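Local coordinates for protein alpha-galactosidase (Lactobacillus brevis, PDB 3MI6) that probably cleaves terminal, non-reducing alpha-D-galactose residues from alpha-D-galactosides by hydrolysis, at residues R116-D129 / A313-F325. Residues are numbered along the deposited sequence; the frame is centred on the assembly and turned at random.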
loop_
_atom_site.group_PDB
_atom_site.type_symbol
_atom_site.label_atom_id
_atom_site.label_comp_id
_atom_site.label_asym_id
_atom_site.label_seq_id
_atom_site.Cartn_x
_atom_site.Cartn_y
_atom_site.Cartn_z
ATOM N N ARG D 116 -37.508 6.666 27.111
ATOM C CA ARG D 116 -36.290 7.256 27.654
ATOM C C ARG D 116 -35.745 6.451 28.843
ATOM O O ARG D 116 -36.464 5.656 29.461
ATOM C CB ARG D 116 -36.535 8.703 28.075
ATOM C CG ARG D 116 -36.539 9.703 26.930
ATOM C CD ARG D 116 -37.311 10.957 27.310
ATOM N NE ARG D 116 -37.460 11.891 26.194
ATOM C CZ ARG D 116 -38.305 11.736 25.177
ATOM N NH1 ARG D 116 -39.090 10.667 25.102
ATOM N NH2 ARG D 116 -38.351 12.657 24.230
ATOM N N LEU D 117 -34.465 6.641 29.145
ATOM C CA LEU D 117 -33.899 6.121 30.371
ATOM C C LEU D 117 -34.144 7.150 31.472
ATOM O O LEU D 117 -34.319 8.339 31.201
ATOM C CB LEU D 117 -32.414 5.844 30.202
ATOM C CG LEU D 117 -32.098 4.662 29.296
ATOM C CD1 LEU D 117 -30.581 4.492 29.077
ATOM C CD2 LEU D 117 -32.727 3.399 29.853
ATOM N N ALA D 118 -34.173 6.696 32.712
ATOM C CA ALA D 118 -34.588 7.563 33.786
ATOM C C ALA D 118 -33.658 8.759 33.903
ATOM O O ALA D 118 -34.113 9.903 33.847
ATOM C CB ALA D 118 -34.667 6.798 35.103
ATOM N N ASN D 119 -32.361 8.507 34.058
ATOM C CA ASN D 119 -31.440 9.602 34.358
ATOM C C ASN D 119 -30.365 9.902 33.316
ATOM O O ASN D 119 -29.542 10.788 33.533
ATOM C CB ASN D 119 -30.774 9.377 35.705
ATOM C CG ASN D 119 -31.769 9.226 36.812
ATOM O OD1 ASN D 119 -31.799 8.199 37.501
ATOM N ND2 ASN D 119 -32.616 10.247 36.987
ATOM N N LEU D 120 -30.377 9.166 32.205
ATOM C CA LEU D 120 -29.380 9.327 31.160
ATOM C C LEU D 120 -30.020 9.798 29.863
ATOM O O LEU D 120 -31.152 9.432 29.560
ATOM C CB LEU D 120 -28.691 7.989 30.891
ATOM C CG LEU D 120 -27.611 7.505 31.844
ATOM C CD1 LEU D 120 -27.316 6.031 31.606
ATOM C CD2 LEU D 120 -26.371 8.356 31.672
ATOM N N PRO D 121 -29.287 10.598 29.082
ATOM C CA PRO D 121 -29.707 10.911 27.711
ATOM C C PRO D 121 -29.874 9.599 26.972
ATOM O O PRO D 121 -29.098 8.676 27.217
ATOM C CB PRO D 121 -28.512 11.669 27.135
ATOM C CG PRO D 121 -27.349 11.326 28.048
ATOM C CD PRO D 121 -27.933 11.081 29.391
ATOM N N SER D 122 -30.864 9.493 26.100
ATOM C CA SER D 122 -31.188 8.195 25.526
ATOM C C SER D 122 -32.172 8.290 24.380
ATOM O O SER D 122 -32.616 9.375 24.004
ATOM C CB SER D 122 -31.756 7.272 26.607
ATOM O OG SER D 122 -32.882 7.868 27.236
ATOM N N THR D 123 -32.524 7.135 23.835
ATOM C CA THR D 123 -33.320 7.100 22.620
ATOM C C THR D 123 -34.777 6.800 22.876
ATOM O O THR D 123 -35.122 6.084 23.795
ATOM C CB THR D 123 -32.765 6.080 21.641
ATOM O OG1 THR D 123 -32.444 4.879 22.356
ATOM C CG2 THR D 123 -31.517 6.639 20.997
ATOM N N PHE D 124 -35.633 7.340 22.028
ATOM C CA PHE D 124 -37.054 7.225 22.242
ATOM C C PHE D 124 -37.760 7.117 20.897
ATOM O O PHE D 124 -37.243 7.581 19.887
ATOM C CB PHE D 124 -37.520 8.477 22.950
ATOM C CG PHE D 124 -37.001 9.716 22.324
ATOM C CD1 PHE D 124 -37.704 10.331 21.303
ATOM C CD2 PHE D 124 -35.791 10.253 22.724
ATOM C CE1 PHE D 124 -37.229 11.484 20.710
ATOM C CE2 PHE D 124 -35.299 11.407 22.126
ATOM C CZ PHE D 124 -36.019 12.022 21.115
ATOM N N ASP D 125 -38.933 6.483 20.892
ATOM C CA ASP D 125 -39.822 6.487 19.740
ATOM C C ASP D 125 -41.156 7.113 20.130
ATOM O O ASP D 125 -42.048 6.429 20.606
ATOM C CB ASP D 125 -40.034 5.071 19.189
ATOM C CG ASP D 125 -40.920 5.061 17.948
ATOM O OD1 ASP D 125 -41.054 6.127 17.315
ATOM O OD2 ASP D 125 -41.489 4.004 17.594
ATOM N N ASP D 126 -41.287 8.415 19.929
ATOM C CA ASP D 126 -42.533 9.107 20.207
ATOM C C ASP D 126 -43.170 9.535 18.891
ATOM O O ASP D 126 -44.046 10.401 18.854
ATOM C CB ASP D 126 -42.270 10.338 21.078
ATOM C CG ASP D 126 -41.734 9.984 22.466
ATOM O OD1 ASP D 126 -42.237 9.004 23.086
ATOM O OD2 ASP D 126 -40.816 10.698 22.941
ATOM N N THR D 127 -42.717 8.932 17.802
ATOM C CA THR D 127 -43.132 9.356 16.470
ATOM C C THR D 127 -43.750 8.184 15.725
ATOM O O THR D 127 -43.803 8.160 14.499
ATOM C CB THR D 127 -41.943 9.933 15.673
ATOM O OG1 THR D 127 -40.760 9.182 15.978
ATOM C CG2 THR D 127 -41.710 11.398 16.036
ATOM N N ASP D 128 -44.230 7.211 16.489
ATOM C CA ASP D 128 -44.921 6.077 15.902
ATOM C C ASP D 128 -44.145 5.627 14.672
ATOM O O ASP D 128 -44.571 5.870 13.547
ATOM C CB ASP D 128 -46.337 6.493 15.515
ATOM C CG ASP D 128 -47.252 5.315 15.349
ATOM O OD1 ASP D 128 -46.816 4.190 15.696
ATOM O OD2 ASP D 128 -48.394 5.514 14.878
ATOM N N ASP D 129 -43.001 4.984 14.898
ATOM C CA ASP D 129 -42.028 4.742 13.842
ATOM C C ASP D 129 -41.631 3.293 13.877
ATOM O O ASP D 129 -40.561 2.927 13.421
ATOM C CB ASP D 129 -40.792 5.613 14.065
ATOM C CG ASP D 129 -39.863 5.649 12.857
ATOM O OD1 ASP D 129 -40.327 5.406 11.719
ATOM O OD2 ASP D 129 -38.660 5.936 13.050
ATOM N N ALA D 313 -28.030 9.660 10.945
ATOM C CA ALA D 313 -28.394 11.053 11.178
ATOM C C ALA D 313 -29.894 11.255 11.188
ATOM O O ALA D 313 -30.401 12.090 11.924
ATOM C CB ALA D 313 -27.748 11.970 10.161
ATOM N N SER D 314 -30.606 10.498 10.368
ATOM C CA SER D 314 -32.059 10.508 10.437
ATOM C C SER D 314 -32.546 9.880 11.728
ATOM O O SER D 314 -33.572 10.274 12.281
ATOM C CB SER D 314 -32.670 9.774 9.250
ATOM O OG SER D 314 -33.236 10.728 8.373
ATOM N N PHE D 315 -31.807 8.885 12.198
ATOM C CA PHE D 315 -32.145 8.273 13.456
ATOM C C PHE D 315 -31.974 9.277 14.595
ATOM O O PHE D 315 -32.840 9.370 15.469
ATOM C CB PHE D 315 -31.316 7.020 13.705
ATOM C CG PHE D 315 -31.388 6.524 15.123
ATOM C CD1 PHE D 315 -32.429 5.710 15.531
ATOM C CD2 PHE D 315 -30.420 6.890 16.047
ATOM C CE1 PHE D 315 -32.510 5.254 16.833
ATOM C CE2 PHE D 315 -30.485 6.441 17.352
ATOM C CZ PHE D 315 -31.542 5.614 17.751
ATOM N N TYR D 316 -30.876 10.038 14.579
ATOM C CA TYR D 316 -30.606 10.983 15.669
ATOM C C TYR D 316 -31.634 12.111 15.694
ATOM O O TYR D 316 -32.036 12.564 16.759
ATOM C CB TYR D 316 -29.189 11.575 15.611
ATOM C CG TYR D 316 -28.048 10.580 15.673
ATOM C CD1 TYR D 316 -28.063 9.521 16.574
ATOM C CD2 TYR D 316 -26.923 10.733 14.853
ATOM C CE1 TYR D 316 -27.004 8.615 16.633
ATOM C CE2 TYR D 316 -25.870 9.840 14.902
ATOM C CZ TYR D 316 -25.911 8.779 15.790
ATOM O OH TYR D 316 -24.859 7.880 15.834
ATOM N N GLN D 317 -32.055 12.554 14.515
ATOM C CA GLN D 317 -32.932 13.707 14.398
ATOM C C GLN D 317 -34.347 13.375 14.844
ATOM O O GLN D 317 -35.078 14.245 15.304
ATOM C CB GLN D 317 -32.954 14.223 12.954
ATOM C CG GLN D 317 -33.837 15.454 12.746
ATOM C CD GLN D 317 -34.008 15.828 11.273
ATOM O OE1 GLN D 317 -34.736 15.162 10.521
ATOM N NE2 GLN D 317 -33.345 16.905 10.858
ATOM N N GLN D 318 -34.742 12.119 14.694
ATOM C CA GLN D 318 -36.091 11.723 15.045
ATOM C C GLN D 318 -36.168 11.122 16.450
ATOM O O GLN D 318 -37.202 11.218 17.110
ATOM C CB GLN D 318 -36.644 10.734 14.014
ATOM C CG GLN D 318 -38.086 10.320 14.272
ATOM C CD GLN D 318 -38.676 9.470 13.160
ATOM O OE1 GLN D 318 -39.798 8.956 13.279
ATOM N NE2 GLN D 318 -37.921 9.311 12.068
ATOM N N HIS D 319 -35.069 10.533 16.915
ATOM C CA HIS D 319 -35.110 9.680 18.097
ATOM C C HIS D 319 -34.030 9.934 19.161
ATOM O O HIS D 319 -33.776 9.069 20.002
ATOM C CB HIS D 319 -35.020 8.222 17.669
ATOM C CG HIS D 319 -36.143 7.774 16.794
ATOM N ND1 HIS D 319 -37.445 7.711 17.230
ATOM C CD2 HIS D 319 -36.149 7.328 15.516
ATOM C CE1 HIS D 319 -38.210 7.260 16.254
ATOM N NE2 HIS D 319 -37.449 7.023 15.201
ATOM N N LEU D 320 -33.391 11.103 19.131
ATOM C CA LEU D 320 -32.364 11.406 20.119
ATOM C C LEU D 320 -32.306 12.888 20.448
ATOM O O LEU D 320 -32.275 13.271 21.608
ATOM C CB LEU D 320 -30.984 10.906 19.663
ATOM C CG LEU D 320 -29.809 11.266 20.588
ATOM C CD1 LEU D 320 -29.894 10.489 21.885
ATOM C CD2 LEU D 320 -28.449 11.025 19.942
ATOM N N VAL D 321 -32.298 13.731 19.431
ATOM C CA VAL D 321 -32.105 15.150 19.676
ATOM C C VAL D 321 -33.331 15.669 20.454
ATOM O O VAL D 321 -34.452 15.180 20.299
ATOM C CB VAL D 321 -31.594 15.876 18.389
ATOM C CG1 VAL D 321 -31.524 17.380 18.583
ATOM C CG2 VAL D 321 -30.238 15.348 18.009
ATOM N N ASN D 322 -33.081 16.639 21.324
ATOM C CA ASN D 322 -34.082 17.514 21.904
ATOM C C ASN D 322 -35.061 17.794 20.766
ATOM O O ASN D 322 -34.700 18.438 19.784
ATOM C CB ASN D 322 -33.365 18.740 22.491
ATOM C CG ASN D 322 -34.311 19.728 23.179
ATOM O OD1 ASN D 322 -35.451 19.891 22.780
ATOM N ND2 ASN D 322 -33.809 20.417 24.200
ATOM N N PRO D 323 -36.312 17.312 20.898
ATOM C CA PRO D 323 -37.407 17.529 19.931
ATOM C C PRO D 323 -37.827 18.991 19.772
ATOM O O PRO D 323 -38.439 19.377 18.777
ATOM C CB PRO D 323 -38.561 16.726 20.530
ATOM C CG PRO D 323 -37.906 15.709 21.383
ATOM C CD PRO D 323 -36.708 16.386 21.967
ATOM N N ARG D 324 -37.502 19.801 20.764
ATOM C CA ARG D 324 -37.803 21.215 20.726
ATOM C C ARG D 324 -36.974 21.915 19.653
ATOM O O ARG D 324 -37.329 23.003 19.197
ATOM C CB ARG D 324 -37.526 21.825 22.105
ATOM C CG ARG D 324 -37.673 23.318 22.180
ATOM C CD ARG D 324 -39.094 23.741 21.835
ATOM N NE ARG D 324 -39.198 25.197 21.771
ATOM C CZ ARG D 324 -39.005 25.907 20.663
ATOM N NH1 ARG D 324 -38.715 25.298 19.516
ATOM N NH2 ARG D 324 -39.104 27.225 20.706
ATOM N N PHE D 325 -35.858 21.308 19.257
ATOM C CA PHE D 325 -34.974 21.968 18.300
ATOM C C PHE D 325 -34.504 21.056 17.177
ATOM O O PHE D 325 -33.892 21.517 16.231
ATOM C CB PHE D 325 -33.779 22.634 18.998
ATOM C CG PHE D 325 -34.154 23.784 19.891
ATOM C CD1 PHE D 325 -34.207 23.624 21.270
ATOM C CD2 PHE D 325 -34.452 25.022 19.355
ATOM C CE1 PHE D 325 -34.561 24.668 22.094
ATOM C CE2 PHE D 325 -34.801 26.090 20.179
ATOM C CZ PHE D 325 -34.852 25.910 21.553
#
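H319 carries its ring beside its own backbone N (CG anti to the carbonyl carbon, chi1 -61°), and with chi2 -65° this turns both ring nitrogens to the 116-129 loop; the D129 carboxylate, swung anti to its backbone N (chi1 -167°), meets NE2. The hydrogen bond from H319 NE2 to D129 OD2 (2.7 Å) is nearly straight, in the ring plane and on the anti lone pair of the carboxylate. ND1 gives a more bent bond to F124 O (2.7 Å), on a lone pair in the carbonyl plane but tilted from the imidazole plane. D125 OD1 approaches the edge at CE1, while its carboxylate also closes an Asx turn onto T127 N. An alanine in place of H319 removes both ring donors and would probably leave F124 O without its side-chain mate, D129 OD2 reliant on Q157, and the loop freer to move. F124 N returns a bond to H319 O (3.2 Å). The F124 ring is sandwiched: the H319 carbonyl carbon lies over one face, toward the rim, and R116 NH2, from a guanidinium salt-bridged to D126, over the centre of the other. P323 CG touches F124 CZ at 4.2 Å. Q318 reaches out fully extended and takes a bond from T127 OG1 (2.9 Å) on OE1. T123 CG2 packs on F315 CZ (3.4 Å), while its hydroxyl bonds E295. This buried contact, away from the predicted active site, pins the loop between strands 103-112 and 132-140 of the N-terminal beta domain to the last turn of helix 305-319 and the chain following it toward the TIM barrel of this GH36 fold.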